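Side-chain contacts in geranyl diphosphate synthase small subunit (Antirrhinum majus, PDB 3QKC), which probably acts as the non-catalytic small partner in a synthase that makes geranyl diphosphate from dimethylallyl and isopentenyl diphosphates: residues E18-K23 with D66-A71; S48-C53 with A72-M77. One frame throughout, in Å; residues are numbered along the deposited sequence.

Contact 1 (E18-K23 with D66-A71); sequences ESYLKK and DAMAAA
Met68, in the first turn of helix 68-85, meets the ring of Tyr20 through the middle of its chain: its CG lies 3.7 Å from Tyr20 CG, over one face at the root of the ring. Met68 CG is also 3.8 Å from Tyr20 CD2 and close to Tyr20 CB. While CG meets the ring, bends at chi2 (40°) and chi3 (60°) turn SD and CE off and lead the end of the chain away from Tyr20, and the two side chains run past each other in opposite directions. The backbone covers the same ring face: Met68 C and Ala69 N lie over it, offset toward the rim, with Ala69 N at a height of 4.1 Å. At Ala69 the contact passes to the far end of the ring. Its methyl carbon CB is 3.6 Å from Tyr20 OH, while Ala69 CA sits 3.9 Å from Tyr20 CE1. Met123 and Ser126 of helix 105-126 also touch Ala69.

Helix 5-24 thus lies on the start of helix 68-85. The tyrosine reaches this far because its CG stands anti to the backbone N (chi1 179°), which extends the ring toward helix 68-85; the backbones themselves stay 7.2 Å apart between the CA atoms of Tyr20 and Met68. Shortening Tyr20 to an alanine would probably open a gap above Met68 CG and the Met68-Ala69 peptide, leaving the two helices without their bridging ring here. All the pairs that meet are carbon against carbon, ring against peptide, or hydroxyl against methyl, which implies a small van der Waals contact that rests on shape, with no salt bridge or directed polar bond fixing its register.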
loop_
_atom_site.group_PDB
_atom_site.type_symbol
_atom_site.label_atom_id
_atom_site.label_comp_id
_atom_site.label_asym_id
_atom_site.label_seq_id
_atom_site.Cartn_x
_atom_site.Cartn_y
_atom_site.Cartn_z
ATOM N N GLU A 18 16.406 -3.136 -11.859
ATOM C CA GLU A 18 17.246 -3.138 -10.656
ATOM C C GLU A 18 18.002 -1.816 -10.465
ATOM O O GLU A 18 18.105 -1.319 -9.333
ATOM C CB GLU A 18 18.225 -4.314 -10.661
ATOM C CG GLU A 18 18.815 -4.612 -9.288
ATOM C CD GLU A 18 19.759 -5.810 -9.279
ATOM O OE1 GLU A 18 20.720 -5.842 -10.090
ATOM O OE2 GLU A 18 19.533 -6.716 -8.442
ATOM N N SER A 19 18.508 -1.250 -11.564
ATOM C CA SER A 19 19.209 0.038 -11.523
ATOM C C SER A 19 18.258 1.175 -11.151
ATOM O O SER A 19 18.648 2.125 -10.469
ATOM C CB SER A 19 19.891 0.348 -12.860
ATOM O OG SER A 19 21.089 -0.399 -12.996
ATOM N N TYR A 20 17.015 1.070 -11.605
ATOM C CA TYR A 20 16.006 2.052 -11.273
ATOM C C TYR A 20 15.678 2.019 -9.772
ATOM O O TYR A 20 15.556 3.058 -9.126
ATOM C CB TYR A 20 14.746 1.817 -12.101
ATOM C CG TYR A 20 13.671 2.807 -11.763
ATOM C CD1 TYR A 20 12.690 2.501 -10.828
ATOM C CD2 TYR A 20 13.664 4.075 -12.345
ATOM C CE1 TYR A 20 11.711 3.408 -10.494
ATOM C CE2 TYR A 20 12.681 4.993 -12.015
ATOM C CZ TYR A 20 11.710 4.645 -11.089
ATOM O OH TYR A 20 10.739 5.552 -10.757
ATOM N N LEU A 21 15.543 0.818 -9.223
ATOM C CA LEU A 21 15.269 0.658 -7.808
ATOM C C LEU A 21 16.447 1.100 -6.943
ATOM O O LEU A 21 16.258 1.618 -5.845
ATOM C CB LEU A 21 14.890 -0.796 -7.506
ATOM C CG LEU A 21 13.447 -1.176 -7.875
ATOM C CD1 LEU A 21 13.308 -2.674 -8.043
ATOM C CD2 LEU A 21 12.471 -0.658 -6.850
ATOM N N LYS A 22 17.666 0.901 -7.438
ATOM C CA LYS A 22 18.856 1.240 -6.646
ATOM C C LYS A 22 19.022 2.744 -6.456
ATOM O O LYS A 22 19.545 3.196 -5.449
ATOM C CB LYS A 22 20.113 0.582 -7.220
ATOM C CG LYS A 22 20.409 -0.758 -6.545
ATOM C CD LYS A 22 21.294 -1.661 -7.380
ATOM C CE LYS A 22 22.175 -2.536 -6.497
ATOM N NZ LYS A 22 21.388 -3.470 -5.633
ATOM N N LYS A 23 18.545 3.499 -7.433
ATOM C CA LYS A 23 18.441 4.937 -7.334
ATOM C C LYS A 23 17.421 5.406 -6.282
ATOM O O LYS A 23 17.570 6.486 -5.735
ATOM C CB LYS A 23 18.124 5.512 -8.721
ATOM C CG LYS A 23 19.314 5.411 -9.687
ATOM C CD LYS A 23 18.911 5.568 -11.147
ATOM C CE LYS A 23 20.143 5.647 -12.040
ATOM N NZ LYS A 23 19.921 6.562 -13.195
ATOM N N ASP A 66 8.868 4.900 -19.612
ATOM C CA ASP A 66 7.440 5.095 -19.330
ATOM C C ASP A 66 6.863 4.051 -18.360
ATOM O O ASP A 66 5.860 4.322 -17.688
ATOM C CB ASP A 66 6.625 5.057 -20.626
ATOM C CG ASP A 66 6.728 6.341 -21.439
ATOM O OD1 ASP A 66 6.468 6.273 -22.667
ATOM O OD2 ASP A 66 7.037 7.408 -20.857
ATOM N N ALA A 67 7.494 2.872 -18.303
ATOM C CA ALA A 67 6.990 1.740 -17.511
ATOM C C ALA A 67 7.934 1.322 -16.379
ATOM O O ALA A 67 7.626 0.386 -15.624
ATOM C CB ALA A 67 6.704 0.535 -18.427
ATOM N N MET A 68 9.061 2.021 -16.250
ATOM C CA MET A 68 10.114 1.654 -15.307
ATOM C C MET A 68 9.611 1.702 -13.866
ATOM O O MET A 68 9.877 0.795 -13.074
ATOM C CB MET A 68 11.327 2.576 -15.492
ATOM C CG MET A 68 12.707 1.927 -15.275
ATOM S SD MET A 68 12.979 0.251 -15.911
ATOM C CE MET A 68 12.687 0.438 -17.651
ATOM N N ALA A 69 8.876 2.758 -13.534
ATOM C CA ALA A 69 8.291 2.893 -12.187
ATOM C C ALA A 69 7.284 1.793 -11.863
ATOM O O ALA A 69 7.330 1.212 -10.773
ATOM C CB ALA A 69 7.653 4.277 -12.012
ATOM N N ALA A 70 6.386 1.510 -12.808
ATOM C CA ALA A 70 5.395 0.432 -12.691
ATOM C C ALA A 70 6.061 -0.946 -12.529
ATOM O O ALA A 70 5.691 -1.723 -11.653
ATOM C CB ALA A 70 4.512 0.429 -13.898
ATOM N N ALA A 71 7.053 -1.229 -13.373
ATOM C CA ALA A 71 7.755 -2.501 -13.348
ATOM C C ALA A 71 8.426 -2.720 -12.001
ATOM O O ALA A 71 8.414 -3.827 -11.479
ATOM C CB ALA A 71 8.777 -2.568 -14.472
#

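Contact 2 (S48-C53 with A72-M77); sequences SASALC and AAVHLM
The imidazole of His75 is the one flat side chain in this contact, and Ser50 OG approaches the ring obliquely. What Ser50 OG touches directly is the stem of the ring, at 3.4 Å from His75 CB. It also lies 3.3 Å from His75 N, but the angle is too poor for a hydrogen bond, so that pair counts as close packing. The polar link is indirect: one water is held 3.0 Å from Ser50 OG and 2.7 Å from His75 ND1, joining the two side chains. The other ring nitrogen, His75 NE2, is hydrogen-bonded to the backbone O of Thr41, so the imidazole is gripped at both nitrogens and its rotation is probably fixed. The serine hydroxyl sits beside its own backbone N (chi1 -57°), where it can serve both the water and, weakly, the carbonyl O of Ala71.

Next to this polar patch the contact is apolar. Val74 puts CG1 anti to its backbone N (chi1 167°), which carries that methyl against Ala49 CB and the backbone N of Ser50: CG1 is 3.9 Å from Ala49 CB and 3.8 Å from Ser50 N. Such small residues on helix 48-59 are consistent with the close approach of the CA atoms of Ser50 and Val74, 5.6 Å apart. The helices run nearly antiparallel, their segment axes 8.2 Å apart and 164° between their directions.

The pair lies close to the centre of the chain, as helix-on-helix packing within what is, judging by the family, the all-alpha prenyl diphosphate synthase fold. Leu183 and His184 of helix 169-195 pack on Ala49, Leu144 of helix 134-148 touches Val74, and helix 5-24 reaches His75 through Leu21.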
loop_
_atom_site.group_PDB
_atom_site.type_symbol
_atom_site.label_atom_id
_atom_site.label_comp_id
_atom_site.label_asym_id
_atom_site.label_seq_id
_atom_site.Cartn_x
_atom_site.Cartn_y
_atom_site.Cartn_z
ATOM N N SER A 48 9.024 -12.700 -13.154
ATOM C CA SER A 48 8.894 -12.367 -14.570
ATOM C C SER A 48 7.760 -11.372 -14.866
ATOM O O SER A 48 7.711 -10.802 -15.962
ATOM C CB SER A 48 8.704 -13.638 -15.398
ATOM O OG SER A 48 7.576 -14.360 -14.959
ATOM N N ALA A 49 6.863 -11.178 -13.890
ATOM C CA ALA A 49 5.798 -10.155 -13.950
ATOM C C ALA A 49 6.342 -8.746 -14.130
ATOM O O ALA A 49 5.742 -7.947 -14.826
ATOM C CB ALA A 49 4.879 -10.221 -12.701
ATOM N N SER A 50 7.484 -8.457 -13.512
ATOM C CA SER A 50 8.179 -7.174 -13.692
ATOM C C SER A 50 8.686 -6.940 -15.108
ATOM O O SER A 50 8.536 -5.838 -15.650
ATOM C CB SER A 50 9.341 -7.038 -12.707
ATOM O OG SER A 50 8.875 -7.181 -11.399
ATOM N N ALA A 51 9.309 -7.947 -15.709
ATOM C CA ALA A 51 9.753 -7.791 -17.103
ATOM C C ALA A 51 8.569 -7.717 -18.064
ATOM O O ALA A 51 8.630 -7.000 -19.060
ATOM C CB ALA A 51 10.700 -8.903 -17.513
ATOM N N LEU A 52 7.493 -8.461 -17.786
ATOM C CA LEU A 52 6.311 -8.395 -18.656
ATOM C C LEU A 52 5.749 -6.963 -18.722
ATOM O O LEU A 52 5.326 -6.499 -19.782
ATOM C CB LEU A 52 5.234 -9.383 -18.211
ATOM C CG LEU A 52 3.921 -9.460 -18.992
ATOM C CD1 LEU A 52 4.178 -9.704 -20.490
ATOM C CD2 LEU A 52 2.980 -10.524 -18.416
ATOM N N CYS A 53 5.753 -6.274 -17.584
ATOM C CA CYS A 53 5.330 -4.881 -17.544
ATOM C C CYS A 53 6.047 -4.030 -18.568
ATOM O O CYS A 53 5.404 -3.343 -19.355
ATOM C CB CYS A 53 5.537 -4.285 -16.161
ATOM S SG CYS A 53 4.882 -2.595 -16.085
ATOM N N ALA A 72 8.983 -1.639 -11.450
ATOM C CA ALA A 72 9.648 -1.631 -10.151
ATOM C C ALA A 72 8.639 -1.798 -9.019
ATOM O O ALA A 72 8.899 -2.509 -8.036
ATOM C CB ALA A 72 10.429 -0.326 -9.980
ATOM N N ALA A 73 7.496 -1.126 -9.143
ATOM C CA ALA A 73 6.414 -1.296 -8.176
ATOM C C ALA A 73 5.928 -2.753 -8.165
ATOM O O ALA A 73 5.681 -3.328 -7.096
ATOM C CB ALA A 73 5.264 -0.318 -8.462
ATOM N N VAL A 74 5.845 -3.366 -9.349
ATOM C CA VAL A 74 5.410 -4.767 -9.446
ATOM C C VAL A 74 6.381 -5.653 -8.662
ATOM O O VAL A 74 5.959 -6.510 -7.869
ATOM C CB VAL A 74 5.276 -5.225 -10.913
ATOM C CG1 VAL A 74 5.135 -6.749 -10.999
ATOM C CG2 VAL A 74 4.097 -4.521 -11.586
ATOM N N HIS A 75 7.678 -5.425 -8.880
ATOM C CA HIS A 75 8.719 -6.160 -8.193
ATOM C C HIS A 75 8.565 -6.001 -6.694
ATOM O O HIS A 75 8.621 -6.976 -5.973
ATOM C CB HIS A 75 10.121 -5.716 -8.638
ATOM C CG HIS A 75 11.228 -6.307 -7.815
ATOM N ND1 HIS A 75 11.608 -7.630 -7.907
ATOM C CD2 HIS A 75 12.023 -5.759 -6.867
ATOM C CE1 HIS A 75 12.595 -7.869 -7.063
ATOM N NE2 HIS A 75 12.868 -6.748 -6.420
ATOM N N LEU A 76 8.335 -4.776 -6.238
ATOM C CA LEU A 76 8.155 -4.483 -4.807
ATOM C C LEU A 76 6.910 -5.125 -4.188
ATOM O O LEU A 76 6.971 -5.623 -3.049
ATOM C CB LEU A 76 8.168 -2.962 -4.554
ATOM C CG LEU A 76 9.553 -2.278 -4.743
ATOM C CD1 LEU A 76 9.384 -0.783 -4.965
ATOM C CD2 LEU A 76 10.507 -2.525 -3.565
ATOM N N MET A 77 5.787 -5.153 -4.917
ATOM C CA MET A 77 4.599 -5.829 -4.370
ATOM C C MET A 77 4.972 -7.268 -4.102
ATOM O O MET A 77 4.640 -7.816 -3.051
ATOM C CB MET A 77 3.376 -5.787 -5.307
ATOM C CG MET A 77 2.777 -4.411 -5.565
ATOM S SD MET A 77 2.347 -3.430 -4.111
ATOM C CE MET A 77 3.802 -2.352 -4.111
HETATM O O HOH W 1 10.908 -8.947 -10.123
#

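From the N terminus, helix 5-24 supplies residues 18-23, and the chain must pass through helices 34-43 and 48-59 before residues 66-71 close the larger loop in contact 1. Contact 2 starts inside that loop, at 48-53, and closes an 18-residue excursion at 72-77, just beyond contact 1. Their segments therefore alternate and the contacts cross rather than nest. Helix 68-85 serves both, meeting helix 5-24 on one part of its surface and helix 48-59 on another along the same turns. The contacts, about 9 Å apart between centres, touch directly: Leu21 CD1 lies 3.5 Å from His75 CD2, tying three helices into one all-helical body.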